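Local coordinates for DUF3992 domain-containing protein (Bacillus cereus, PDB 7A02) that probably serves as the pilin-like subunit that assembles into the disulfide-linked appendages found on endospores of pathogenic bacilli, at residues T32-Y37 against V95-T100. Sequence-based numbering, arbitrary orientation.
Sequences TAAIIY and VTILGT
A34 and I97 trade a reciprocal pair of backbone hydrogen bonds, A34 N to I97 O and I97 N to A34 O, both 2.9 Å, setting the register at this end of the C-H pairing, the edge of the CHEF sheet. One residue on, I35 faces T96 in a non-hydrogen-bonded pair, where I35 CD1 lies 3.6 Å from T96 CG2, the methyl T96 turns anti to its own carbonyl carbon. Then the register slips: I36 N reaches V95 O almost straight (179°), and V95 N bonds Y37 O, a beta bulge that lets I36 and Y37 share V95. I36 CG1 is anti to the backbone N (chi1 -177°), while CG2 sits between the backbone N and the carbonyl carbon, 3.6 Å from V95 CB. The extended I36 chain carries CD1 to I97 CG2 at 3.9 Å, the two side chains crossing at about a right angle. V95 CG2 meets the Y37 ring obliquely at CD2. I36 and I97 also touch W27 of strand 19-29, in the other sheet of the jelly-roll sandwich. Four backbone bonds join the two strands, while the bulge probably helps bring I36 to the opposite sheet, where it and I97 join the apolar interior.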
ATOM      1  N   THR A  32      16.649  23.979 -59.855  1.00 75.29           N
ATOM      2  CA  THR A  32      15.242  23.888 -59.497  1.00 75.29           C
ATOM      3  C   THR A  32      15.165  23.117 -58.191  1.00 75.29           C
ATOM      4  O   THR A  32      16.084  22.377 -57.836  1.00 75.29           O
ATOM      5  CB  THR A  32      14.396  23.174 -60.561  1.00 75.29           C
ATOM      6  OG1 THR A  32      14.998  21.916 -60.887  1.00 75.29           O
ATOM      7  CG2 THR A  32      14.239  24.010 -61.818  1.00 75.29           C
ATOM      8  N   ALA A  33      14.067  23.297 -57.470  1.00 67.30           N
ATOM      9  CA  ALA A  33      13.891  22.562 -56.229  1.00 67.30           C
ATOM     10  C   ALA A  33      13.792  21.075 -56.529  1.00 67.30           C
ATOM     11  O   ALA A  33      13.018  20.656 -57.393  1.00 67.30           O
ATOM     12  CB  ALA A  33      12.644  23.044 -55.495  1.00 67.30           C
ATOM     13  N   ALA A  34      14.582  20.273 -55.823  1.00 61.51           N
ATOM     14  CA  ALA A  34      14.598  18.832 -56.022  1.00 61.51           C
ATOM     15  C   ALA A  34      14.272  18.138 -54.712  1.00 61.51           C
ATOM     16  O   ALA A  34      14.837  18.482 -53.669  1.00 61.51           O
ATOM     17  CB  ALA A  34      15.955  18.364 -56.541  1.00 61.51           C
ATOM     18  N   ILE A  35      13.364  17.165 -54.772  1.00 57.81           N
ATOM     19  CA  ILE A  35      12.984  16.411 -53.584  1.00 57.81           C
ATOM     20  C   ILE A  35      14.110  15.465 -53.205  1.00 57.81           C
ATOM     21  O   ILE A  35      14.573  14.663 -54.024  1.00 57.81           O
ATOM     22  CB  ILE A  35      11.681  15.638 -53.829  1.00 57.81           C
ATOM     23  CG1 ILE A  35      10.589  16.575 -54.330  1.00 57.81           C
ATOM     24  CG2 ILE A  35      11.236  14.947 -52.564  1.00 57.81           C
ATOM     25  CD1 ILE A  35      10.033  17.473 -53.263  1.00 57.81           C
ATOM     26  N   ILE A  36      14.546  15.542 -51.955  1.00 52.95           N
ATOM     27  CA  ILE A  36      15.646  14.724 -51.465  1.00 52.95           C
ATOM     28  C   ILE A  36      15.189  13.737 -50.403  1.00 52.95           C
ATOM     29  O   ILE A  36      15.912  12.768 -50.124  1.00 52.95           O
ATOM     30  CB  ILE A  36      16.789  15.614 -50.933  1.00 52.95           C
ATOM     31  CG1 ILE A  36      17.992  14.816 -50.474  1.00 52.95           C
ATOM     32  CG2 ILE A  36      16.320  16.431 -49.778  1.00 52.95           C
ATOM     33  CD1 ILE A  36      19.125  15.693 -50.045  1.00 52.95           C
ATOM     34  N   TYR A  37      13.994  13.913 -49.845  1.00 51.64           N
ATOM     35  CA  TYR A  37      13.472  13.041 -48.805  1.00 51.64           C
ATOM     36  C   TYR A  37      11.974  13.267 -48.684  1.00 51.64           C
ATOM     37  O   TYR A  37      11.505  14.391 -48.848  1.00 51.64           O
ATOM     38  CB  TYR A  37      14.162  13.321 -47.470  1.00 51.64           C
ATOM     39  CG  TYR A  37      13.611  12.534 -46.318  1.00 51.64           C
ATOM     40  CD1 TYR A  37      14.008  11.232 -46.095  1.00 51.64           C
ATOM     41  CD2 TYR A  37      12.701  13.093 -45.452  1.00 51.64           C
ATOM     42  CE1 TYR A  37      13.511  10.515 -45.048  1.00 51.64           C
ATOM     43  CE2 TYR A  37      12.200  12.382 -44.405  1.00 51.64           C
ATOM     44  CZ  TYR A  37      12.608  11.096 -44.209  1.00 51.64           C
ATOM     45  OH  TYR A  37      12.107  10.390 -43.155  1.00 51.64           O
ATOM     46  N   VAL A  95      11.666  17.251 -47.903  1.00 53.46           N
ATOM     47  CA  VAL A  95      12.869  18.072 -47.892  1.00 53.46           C
ATOM     48  C   VAL A  95      13.274  18.335 -49.332  1.00 53.46           C
ATOM     49  O   VAL A  95      13.249  17.425 -50.164  1.00 53.46           O
ATOM     50  CB  VAL A  95      14.023  17.403 -47.121  1.00 53.46           C
ATOM     51  CG1 VAL A  95      15.146  18.382 -46.922  1.00 53.46           C
ATOM     52  CG2 VAL A  95      13.549  16.886 -45.792  1.00 53.46           C
ATOM     53  N   THR A  96      13.631  19.580 -49.634  1.00 58.00           N
ATOM     54  CA  THR A  96      14.063  19.933 -50.978  1.00 58.00           C
ATOM     55  C   THR A  96      15.388  20.671 -50.929  1.00 58.00           C
ATOM     56  O   THR A  96      15.684  21.396 -49.974  1.00 58.00           O
ATOM     57  CB  THR A  96      13.048  20.806 -51.718  1.00 58.00           C
ATOM     58  OG1 THR A  96      13.046  22.120 -51.151  1.00 58.00           O
ATOM     59  CG2 THR A  96      11.662  20.220 -51.622  1.00 58.00           C
ATOM     60  N   ILE A  97      16.177  20.484 -51.981  1.00 61.50           N
ATOM     61  CA  ILE A  97      17.444  21.181 -52.150  1.00 61.50           C
ATOM     62  C   ILE A  97      17.406  22.000 -53.431  1.00 61.50           C
ATOM     63  O   ILE A  97      16.813  21.602 -54.439  1.00 61.50           O
ATOM     64  CB  ILE A  97      18.653  20.220 -52.150  1.00 61.50           C
ATOM     65  CG1 ILE A  97      18.561  19.236 -53.310  1.00 61.50           C
ATOM     66  CG2 ILE A  97      18.764  19.494 -50.836  1.00 61.50           C
ATOM     67  CD1 ILE A  97      19.803  18.428 -53.504  1.00 61.50           C
ATOM     68  N   LEU A  98      18.029  23.173 -53.366  1.00 69.86           N
ATOM     69  CA  LEU A  98      18.089  24.111 -54.479  1.00 69.86           C
ATOM     70  C   LEU A  98      19.524  24.573 -54.644  1.00 69.86           C
ATOM     71  O   LEU A  98      20.161  24.974 -53.668  1.00 69.86           O
ATOM     72  CB  LEU A  98      17.176  25.310 -54.232  1.00 69.86           C
ATOM     73  CG  LEU A  98      17.105  26.337 -55.354  1.00 69.86           C
ATOM     74  CD1 LEU A  98      16.537  25.714 -56.596  1.00 69.86           C
ATOM     75  CD2 LEU A  98      16.272  27.521 -54.922  1.00 69.86           C
ATOM     76  N   GLY A  99      20.026  24.537 -55.876  1.00 75.95           N
ATOM     77  CA  GLY A  99      21.381  24.957 -56.163  1.00 75.95           C
ATOM     78  C   GLY A  99      21.459  25.743 -57.458  1.00 75.95           C
ATOM     79  O   GLY A  99      20.509  25.790 -58.240  1.00 75.95           O
ATOM     80  N   THR A 100      22.619  26.358 -57.661  1.00 78.96           N
ATOM     81  CA  THR A 100      22.894  27.091 -58.884  1.00 78.96           C
ATOM     82  C   THR A 100      22.954  26.108 -60.054  1.00 78.96           C
ATOM     83  O   THR A 100      23.091  24.896 -59.874  1.00 78.96           O
ATOM     84  CB  THR A 100      24.197  27.876 -58.729  1.00 78.96           C
ATOM     85  OG1 THR A 100      24.125  28.675 -57.544  1.00 78.96           O
ATOM     86  CG2 THR A 100      24.435  28.805 -59.907  1.00 78.96           C
TER